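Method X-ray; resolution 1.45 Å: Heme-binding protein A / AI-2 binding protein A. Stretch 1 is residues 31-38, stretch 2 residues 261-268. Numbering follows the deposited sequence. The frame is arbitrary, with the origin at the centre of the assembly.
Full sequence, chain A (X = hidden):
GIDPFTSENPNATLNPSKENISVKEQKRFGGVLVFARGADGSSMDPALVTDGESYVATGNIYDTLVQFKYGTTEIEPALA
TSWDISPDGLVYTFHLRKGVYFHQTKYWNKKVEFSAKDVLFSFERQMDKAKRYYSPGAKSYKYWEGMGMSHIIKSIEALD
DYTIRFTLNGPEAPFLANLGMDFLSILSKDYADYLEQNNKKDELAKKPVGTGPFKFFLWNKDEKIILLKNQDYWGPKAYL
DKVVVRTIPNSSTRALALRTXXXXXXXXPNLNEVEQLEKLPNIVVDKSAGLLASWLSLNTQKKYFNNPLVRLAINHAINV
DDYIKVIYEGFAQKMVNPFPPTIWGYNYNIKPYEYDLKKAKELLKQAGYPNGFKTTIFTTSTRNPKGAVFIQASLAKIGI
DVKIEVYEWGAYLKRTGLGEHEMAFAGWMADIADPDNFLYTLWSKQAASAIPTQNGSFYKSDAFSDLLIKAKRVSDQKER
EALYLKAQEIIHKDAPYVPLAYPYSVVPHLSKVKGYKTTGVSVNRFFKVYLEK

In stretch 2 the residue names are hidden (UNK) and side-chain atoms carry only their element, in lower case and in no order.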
# COMPACT_ATOMS: atom_id res chain seq x y z
N GLY A 31 -22.01 1.31 -18.12
CA GLY A 31 -21.75 -0.12 -17.94
C GLY A 31 -21.35 -0.51 -16.56
O GLY A 31 -21.18 0.33 -15.66
N VAL A 32 -21.26 -1.83 -16.38
CA VAL A 32 -20.88 -2.46 -15.14
C VAL A 32 -19.53 -3.14 -15.31
O VAL A 32 -19.34 -3.98 -16.19
CB VAL A 32 -21.93 -3.46 -14.62
CG1 VAL A 32 -21.54 -4.11 -13.30
CG2 VAL A 32 -23.34 -2.93 -14.69
N LEU A 33 -18.61 -2.82 -14.41
CA LEU A 33 -17.31 -3.48 -14.37
C LEU A 33 -17.27 -4.44 -13.21
O LEU A 33 -17.61 -4.07 -12.08
CB LEU A 33 -16.19 -2.45 -14.19
CG LEU A 33 -14.79 -3.02 -13.97
CD1 LEU A 33 -14.24 -3.63 -15.24
CD2 LEU A 33 -13.80 -1.98 -13.47
N VAL A 34 -16.93 -5.69 -13.50
CA VAL A 34 -16.74 -6.74 -12.44
C VAL A 34 -15.24 -6.96 -12.28
O VAL A 34 -14.59 -7.50 -13.20
CB VAL A 34 -17.48 -8.04 -12.74
CG1 VAL A 34 -17.35 -8.96 -11.53
CG2 VAL A 34 -18.96 -7.77 -12.93
N PHE A 35 -14.70 -6.52 -11.16
CA PHE A 35 -13.27 -6.61 -10.83
C PHE A 35 -13.18 -7.74 -9.81
O PHE A 35 -13.99 -7.80 -8.89
CB PHE A 35 -12.87 -5.30 -10.18
CG PHE A 35 -11.48 -5.18 -9.66
CD1 PHE A 35 -11.15 -5.55 -8.37
CD2 PHE A 35 -10.47 -4.61 -10.40
CE1 PHE A 35 -9.85 -5.39 -7.89
CE2 PHE A 35 -9.18 -4.43 -9.93
CZ PHE A 35 -8.87 -4.84 -8.65
N ALA A 36 -12.16 -8.58 -9.94
CA ALA A 36 -11.97 -9.63 -8.95
C ALA A 36 -10.54 -9.59 -8.43
O ALA A 36 -9.56 -9.30 -9.11
CB ALA A 36 -12.26 -11.00 -9.57
N ARG A 37 -10.43 -10.02 -7.17
CA ARG A 37 -9.21 -9.98 -6.41
C ARG A 37 -9.24 -11.05 -5.34
O ARG A 37 -10.25 -11.71 -5.09
CB ARG A 37 -8.97 -8.58 -5.87
CG ARG A 37 -10.13 -7.93 -5.13
CD ARG A 37 -10.37 -8.49 -3.74
NE ARG A 37 -11.40 -7.79 -2.96
CZ ARG A 37 -11.30 -6.60 -2.39
NH1 ARG A 37 -10.18 -5.94 -2.54
NH2 ARG A 37 -12.31 -6.04 -1.79
N GLY A 38 -8.11 -11.32 -4.72
CA GLY A 38 -7.90 -12.46 -3.86
C GLY A 38 -8.34 -12.38 -2.44
O GLY A 38 -8.65 -13.41 -1.85
N UNK A 261 -16.00 -14.95 -18.69
CA UNK A 261 -16.61 -13.62 -18.65
C UNK A 261 -17.43 -13.26 -17.43
O UNK A 261 -18.02 -12.17 -17.36
N UNK A 262 -17.35 -14.13 -16.41
CA UNK A 262 -18.03 -13.88 -15.16
C UNK A 262 -17.42 -12.67 -14.44
O UNK A 262 -18.07 -11.95 -13.67
c UNK A 262 -18.26 -16.43 -12.15
c UNK A 262 -17.88 -15.16 -14.30
o UNK A 262 -17.81 -16.28 -10.98
o UNK A 262 -18.49 -17.49 -12.82
c UNK A 262 -18.49 -15.15 -12.93
N UNK A 263 -16.11 -12.55 -14.59
CA UNK A 263 -15.47 -11.30 -14.11
C UNK A 263 -14.71 -10.74 -15.31
O UNK A 263 -14.51 -11.39 -16.34
c UNK A 263 -13.34 -12.40 -13.23
c UNK A 263 -12.06 -11.66 -13.37
c UNK A 263 -14.53 -11.52 -12.89
c UNK A 263 -15.36 -12.14 -11.77
N UNK A 264 -14.26 -9.48 -15.24
CA UNK A 264 -13.80 -8.71 -16.39
C UNK A 264 -12.36 -8.20 -16.27
O UNK A 264 -11.76 -7.82 -17.28
c UNK A 264 -14.73 -7.55 -16.68
s UNK A 264 -17.38 -6.69 -16.68
c UNK A 264 -16.17 -7.99 -16.93
c UNK A 264 -17.01 -5.59 -18.00
N UNK A 265 -11.86 -8.11 -15.05
CA UNK A 265 -10.54 -7.52 -14.78
C UNK A 265 -10.15 -8.14 -13.45
O UNK A 265 -10.97 -8.19 -12.53
c UNK A 265 -9.61 -5.11 -14.02
c UNK A 265 -8.42 -5.16 -14.89
c UNK A 265 -10.08 -3.67 -13.98
c UNK A 265 -10.65 -5.99 -14.71
N UNK A 266 -8.90 -8.57 -13.31
CA UNK A 266 -8.46 -9.21 -12.07
C UNK A 266 -7.03 -8.89 -11.70
O UNK A 266 -6.16 -8.72 -12.56
c UNK A 266 -6.53 -13.50 -12.13
s UNK A 266 -7.89 -13.16 -13.25
c UNK A 266 -8.65 -10.72 -12.06
c UNK A 266 -8.04 -11.35 -13.27
N UNK A 267 -6.77 -8.86 -10.40
CA UNK A 267 -5.40 -8.78 -9.91
C UNK A 267 -5.00 -10.16 -9.42
O UNK A 267 -5.84 -11.06 -9.16
o UNK A 267 -6.20 -8.05 -7.73
c UNK A 267 -5.54 -6.31 -9.42
c UNK A 267 -5.28 -7.71 -8.78
N UNK A 268 -3.68 -10.29 -9.30
CA UNK A 268 -3.13 -11.47 -8.62
C UNK A 268 -3.16 -12.77 -9.41
O UNK A 268 -3.44 -13.82 -8.80
O HOH W 1 -5.75 -9.69 -5.49

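Position 261 has no side-chain atoms, so it is Gly261. It is the first residue after a helix to leave helical geometry, and its positive phi of 76°, part of a Schellman motif, favours glycine; it does not reach stretch 1.

Position 262 carries three carbons in an unbranched line, the third bearing two oxygens. The acid is exposed and stays clear of stretch 1, which suits a charged group; only the backbone comes close, the O of 262 lying 3.7 Å from Val34 CG1. A carboxylate two carbons beyond CA's first carbon means Glu262.

At position 263, four carbons fork at the first, and one arm is two carbons long. The one-carbon arm packs 3.8 Å from Val34 CG1, and the tip of the longer arm reaches Ala36 CB at 3.9 Å. That is Ile263, whose branched apolar chain can touch two residues of the strand.

Position 264 has two carbons, a sulfur and a final carbon in an unbranched chain. Its CA-to-CB bond points toward stretch 1. The sulfur accepts a weak hydrogen bond from Val34 N at 3.4 Å, and the terminal carbon lies 3.4 Å from Val32 O. This is Met264; thioether sulfur is a poor acceptor, but here it meets a backbone NH.

At position 265 four carbons fork at the second, and one terminal carbon lies 3.7 Å from Phe35 CD2, at the ring edge, and 4.1 Å from Leu33 CD2: Leu265, fitting for a buried aliphatic group.

Position 266 again has two carbons, sulfur and carbon without a branch. Its CB is 4.4 Å from Ala36 CB on the same face of the sheet, while the end leads away. Met266 suits this buried site, its flexible thioether needing no polar partner.

At position 267 one carbon carries an oxygen and a methyl. The methyl lies 3.7 Å from Phe35 CZ; the oxygen, 3.4 Å from Arg37 CB, is also 2.8 Å from water 1 O, which accepts a hydrogen bond from Gly38 N at 3.0 Å. Thr267 supplies both groups.

Position 268 has no side-chain atoms and a positive phi of 75°, as suits Gly268.

The contact is a short parallel pairing. Val34 O accepts from Met264 N at 2.9 Å and weakly from Leu265 N at 3.4 Å; Ala36 N donates to Leu265 O at 2.9 Å, and Thr267 N to Ala36 O at 3.1 Å. Phe35 and Leu265 share one face, Ala36 and Met266 the other, so apolar packing reinforces the backbone ladder.

Stretch 2 (261-268) GEIMLMTG
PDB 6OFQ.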